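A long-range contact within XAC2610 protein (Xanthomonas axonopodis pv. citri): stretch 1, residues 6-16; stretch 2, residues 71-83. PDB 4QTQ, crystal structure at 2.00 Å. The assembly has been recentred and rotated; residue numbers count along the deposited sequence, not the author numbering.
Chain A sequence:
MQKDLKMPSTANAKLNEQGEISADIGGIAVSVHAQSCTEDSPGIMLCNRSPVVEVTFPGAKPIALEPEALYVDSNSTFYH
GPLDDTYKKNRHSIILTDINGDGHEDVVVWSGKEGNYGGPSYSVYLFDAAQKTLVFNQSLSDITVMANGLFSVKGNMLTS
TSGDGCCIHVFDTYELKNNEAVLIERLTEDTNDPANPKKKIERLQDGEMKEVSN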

# COMPACT_ATOMS: atom_id res chain seq x y z
N LYS A 6 13.31 15.18 -2.74
CA LYS A 6 12.40 14.01 -2.49
C LYS A 6 12.81 12.75 -3.28
O LYS A 6 11.94 12.01 -3.76
CB LYS A 6 10.94 14.39 -2.83
CG LYS A 6 10.24 15.27 -1.79
CD LYS A 6 10.71 16.71 -1.82
CE LYS A 6 9.84 17.58 -0.92
NZ LYS A 6 10.22 19.02 -0.99
N MET A 7 14.11 12.50 -3.39
CA MET A 7 14.61 11.40 -4.23
C MET A 7 14.23 10.04 -3.63
O MET A 7 14.36 9.84 -2.43
CB MET A 7 16.13 11.48 -4.38
CG MET A 7 16.63 12.68 -5.17
SD MET A 7 18.41 12.93 -5.03
CE MET A 7 19.04 11.26 -5.28
N PRO A 8 13.76 9.10 -4.47
CA PRO A 8 13.40 7.79 -3.95
C PRO A 8 14.63 6.94 -3.69
O PRO A 8 15.57 6.98 -4.47
CB PRO A 8 12.56 7.19 -5.08
CG PRO A 8 13.15 7.78 -6.31
CD PRO A 8 13.59 9.17 -5.94
N SER A 9 14.62 6.19 -2.58
CA SER A 9 15.71 5.26 -2.26
C SER A 9 15.15 3.88 -1.93
O SER A 9 14.01 3.75 -1.48
CB SER A 9 16.56 5.80 -1.10
OG SER A 9 15.83 5.89 0.11
N THR A 10 15.95 2.84 -2.19
CA THR A 10 15.54 1.46 -1.93
C THR A 10 16.67 0.65 -1.29
O THR A 10 17.81 1.09 -1.20
CB THR A 10 15.10 0.74 -3.23
OG1 THR A 10 16.25 0.42 -4.03
CG2 THR A 10 14.15 1.60 -4.04
N ALA A 11 16.33 -0.55 -0.85
CA ALA A 11 17.31 -1.47 -0.29
C ALA A 11 16.71 -2.86 -0.22
O ALA A 11 15.49 -3.02 -0.10
CB ALA A 11 17.74 -1.01 1.09
N ASN A 12 17.57 -3.86 -0.29
CA ASN A 12 17.15 -5.24 -0.17
C ASN A 12 17.87 -5.92 0.98
O ASN A 12 18.96 -5.51 1.36
CB ASN A 12 17.42 -5.99 -1.48
CG ASN A 12 16.51 -5.52 -2.61
OD1 ASN A 12 15.36 -5.15 -2.40
ND2 ASN A 12 17.03 -5.56 -3.83
N ALA A 13 17.25 -6.96 1.52
CA ALA A 13 17.77 -7.67 2.67
C ALA A 13 17.07 -9.01 2.78
O ALA A 13 16.00 -9.18 2.23
CB ALA A 13 17.55 -6.87 3.94
N LYS A 14 17.71 -9.96 3.46
CA LYS A 14 17.07 -11.24 3.81
C LYS A 14 17.21 -11.53 5.31
O LYS A 14 18.17 -11.10 5.96
CB LYS A 14 17.63 -12.40 2.99
CG LYS A 14 19.10 -12.71 3.19
CD LYS A 14 19.63 -13.62 2.08
CE LYS A 14 19.98 -12.82 0.82
NZ LYS A 14 20.15 -13.69 -0.38
N LEU A 15 16.23 -12.24 5.84
CA LEU A 15 16.23 -12.62 7.24
C LEU A 15 17.46 -13.47 7.52
O LEU A 15 17.65 -14.53 6.91
CB LEU A 15 14.95 -13.38 7.59
CG LEU A 15 13.67 -12.54 7.48
CD1 LEU A 15 12.45 -13.44 7.37
CD2 LEU A 15 13.55 -11.59 8.66
N ASN A 16 18.32 -12.99 8.42
CA ASN A 16 19.49 -13.74 8.85
C ASN A 16 19.11 -14.95 9.71
O ASN A 16 17.93 -15.23 9.92
CB ASN A 16 20.49 -12.82 9.58
CG ASN A 16 20.05 -12.44 10.99
OD1 ASN A 16 18.99 -12.85 11.47
ND2 ASN A 16 20.88 -11.66 11.65
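Stretch 2 (71-83) YVDSNSTFYHGPL

Stretch 2 lies alongside stretch 1 in antiparallel fashion. Its strand 78-80 pairs with strand 9-11, the two axes approach to 4.8 Å, and their N-to-C directions differ by 168°. Strand 71-73, which begins earlier in the chain, leads into a type I beta turn from Asp73 to Ser76. The chain then passes through Thr77 into the pairing strand. The contact buries 705 Å², both sides summed. Phe78 and Asn12 cover the most surface, followed by Ser74.

Phe78 has extended backbone angles (-123/140) and forms a hydrogen-bonded pair with Ala11, CA to CA 5.2 Å. Phe78 N donates to Ala11 O at 2.9 Å, and Ala11 N donates to Phe78 O at 3.1 Å. The same Phe78 O also receives a CA-H...O contact from Thr10 CA at 3.2 Å. The side chains of Phe78, Ala11, Ser9 and His80 share one face of the sheet. The Phe78 ring, with chi1 at -56° (m), reaches along stretch 1. Its CD2 is 4.3 Å from Ala11 CB, and its CE2 is 4.2 Å from Ala13 CB, which lies at the ring edge.

Two residues further on, the pattern repeats. His80 N donates to Ser9 O at 2.8 Å, and Ser9 N donates to His80 O at 2.8 Å. The His80 ring leads away from stretch 1, and both of its nitrogens are hydrogen-bonded elsewhere in the structure. Between these pairs, Thr10 and Tyr79 form a non-hydrogen-bonded pair, CA to CA 4.5 Å. Their side chains lie on the other face, where Thr10 CG2 meets the edge of the Tyr79 ring, 3.7 Å from CD1. Pro8 CB is 3.9 Å from Tyr79 CE1. Tyr79 OH bonds to Pro82 O at 2.7 Å. Gly81 sits beside Pro8, CA to CA 4.3 Å. A CB on Gly81 would clash with Pro8 CB and Tyr79 OH, and its backbone angles (162/-177) themselves call for glycine.

Asn12 continues the contact where the strand pairing ends. Its chi1 is -69° (m), and the end of its side chain comes nearer to stretch 2 than its CA-to-CB direction suggests. Asn12 OD1 accepts a hydrogen bond from Thr77 N at 2.8 Å, so this side chain holds the backbone of stretch 2 just beyond the strand pairing. Thr77 OG1 in turn accepts from Ala13 N at 3.1 Å and donates to Asp73 O at 2.6 Å. This hydroxyl therefore links stretch 1 to the turn. The turn is also closed by Ser76 N to Asp73 O, 3.1 Å.

Ser74 lies against residues 12-14. Its CA makes a CA-H...O contact with Ala13 O at 3.3 Å, its O is 3.4 Å from Asn12 CB, and its CB is 3.9 Å from Lys14 CB. Ser74 OG and a water oxygen are hydrogen-bonded at 2.8 Å. The same water oxygen accepts a weak hydrogen bond from Lys14 NZ at 3.5 Å. Beyond this, Leu15 CD1 reaches Val72 CG2 at 4.4 Å.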

# COMPACT_ATOMS: atom_id res chain seq x y z
N TYR A 71 5.07 -10.49 4.00
CA TYR A 71 5.74 -11.08 2.85
C TYR A 71 7.03 -10.32 2.64
O TYR A 71 7.00 -9.16 2.24
CB TYR A 71 4.87 -10.99 1.60
CG TYR A 71 3.69 -11.93 1.64
CD1 TYR A 71 2.52 -11.58 2.29
CD2 TYR A 71 3.75 -13.17 1.01
CE1 TYR A 71 1.44 -12.45 2.35
CE2 TYR A 71 2.67 -14.04 1.04
CZ TYR A 71 1.53 -13.68 1.72
OH TYR A 71 0.45 -14.55 1.75
N VAL A 72 8.14 -11.00 2.92
CA VAL A 72 9.49 -10.45 2.82
C VAL A 72 10.14 -10.86 1.49
O VAL A 72 10.55 -12.01 1.31
CB VAL A 72 10.37 -10.94 3.99
CG1 VAL A 72 11.78 -10.37 3.91
CG2 VAL A 72 9.73 -10.58 5.32
N ASP A 73 10.22 -9.91 0.57
CA ASP A 73 10.83 -10.15 -0.73
C ASP A 73 12.27 -9.67 -0.64
O ASP A 73 12.54 -8.46 -0.60
CB ASP A 73 10.05 -9.41 -1.82
CG ASP A 73 10.59 -9.67 -3.22
OD1 ASP A 73 11.69 -10.25 -3.37
OD2 ASP A 73 9.89 -9.27 -4.17
N SER A 74 13.19 -10.62 -0.59
CA SER A 74 14.61 -10.30 -0.49
C SER A 74 15.18 -9.66 -1.77
O SER A 74 16.29 -9.15 -1.74
CB SER A 74 15.43 -11.55 -0.12
OG SER A 74 15.50 -12.43 -1.22
N ASN A 75 14.41 -9.68 -2.86
CA ASN A 75 14.79 -9.01 -4.11
C ASN A 75 14.10 -7.64 -4.33
O ASN A 75 14.38 -6.96 -5.32
CB ASN A 75 14.52 -9.96 -5.29
CG ASN A 75 15.31 -11.26 -5.18
OD1 ASN A 75 14.78 -12.36 -5.31
ND2 ASN A 75 16.60 -11.13 -4.91
N SER A 76 13.21 -7.25 -3.40
CA SER A 76 12.54 -5.95 -3.45
C SER A 76 11.97 -5.58 -2.05
O SER A 76 10.75 -5.52 -1.84
CB SER A 76 11.44 -5.95 -4.51
OG SER A 76 11.04 -4.64 -4.84
N THR A 77 12.85 -5.31 -1.11
CA THR A 77 12.46 -5.31 0.28
C THR A 77 11.91 -3.96 0.76
O THR A 77 10.77 -3.89 1.23
CB THR A 77 13.63 -5.77 1.18
OG1 THR A 77 14.29 -6.89 0.56
CG2 THR A 77 13.12 -6.16 2.56
N PHE A 78 12.70 -2.90 0.60
CA PHE A 78 12.34 -1.57 1.12
C PHE A 78 12.32 -0.52 0.04
O PHE A 78 13.19 -0.48 -0.84
CB PHE A 78 13.34 -1.10 2.17
CG PHE A 78 13.51 -2.03 3.32
CD1 PHE A 78 12.57 -2.07 4.35
CD2 PHE A 78 14.63 -2.85 3.41
CE1 PHE A 78 12.74 -2.92 5.43
CE2 PHE A 78 14.80 -3.69 4.50
CZ PHE A 78 13.86 -3.73 5.50
N TYR A 79 11.32 0.36 0.13
CA TYR A 79 11.24 1.53 -0.72
C TYR A 79 10.88 2.76 0.12
O TYR A 79 10.02 2.71 1.00
CB TYR A 79 10.23 1.30 -1.85
CG TYR A 79 9.91 2.52 -2.68
CD1 TYR A 79 10.70 2.89 -3.78
CD2 TYR A 79 8.80 3.31 -2.37
CE1 TYR A 79 10.38 4.01 -4.54
CE2 TYR A 79 8.48 4.43 -3.11
CZ TYR A 79 9.26 4.77 -4.19
OH TYR A 79 8.89 5.89 -4.90
N HIS A 80 11.57 3.86 -0.15
CA HIS A 80 11.31 5.13 0.50
C HIS A 80 11.16 6.15 -0.62
O HIS A 80 12.09 6.40 -1.38
CB HIS A 80 12.46 5.46 1.45
CG HIS A 80 12.27 6.72 2.25
ND1 HIS A 80 13.30 7.33 2.93
CD2 HIS A 80 11.18 7.50 2.45
CE1 HIS A 80 12.85 8.41 3.54
NE2 HIS A 80 11.57 8.54 3.26
N GLY A 81 9.97 6.71 -0.74
CA GLY A 81 9.68 7.66 -1.80
C GLY A 81 8.20 7.84 -2.02
O GLY A 81 7.39 7.23 -1.31
N PRO A 82 7.83 8.65 -3.02
CA PRO A 82 6.42 8.90 -3.28
C PRO A 82 5.75 7.74 -4.03
O PRO A 82 6.43 6.91 -4.67
CB PRO A 82 6.43 10.18 -4.13
CG PRO A 82 7.83 10.31 -4.68
CD PRO A 82 8.69 9.24 -4.07
N LEU A 83 4.42 7.67 -3.93
CA LEU A 83 3.62 6.73 -4.71
C LEU A 83 3.12 7.42 -6.00
O LEU A 83 1.92 7.67 -6.16
CB LEU A 83 2.46 6.18 -3.88
CG LEU A 83 2.84 5.45 -2.58
CD1 LEU A 83 1.60 5.04 -1.80
CD2 LEU A 83 3.74 4.24 -2.85
O HOH W 1 17.77 -12.87 -2.78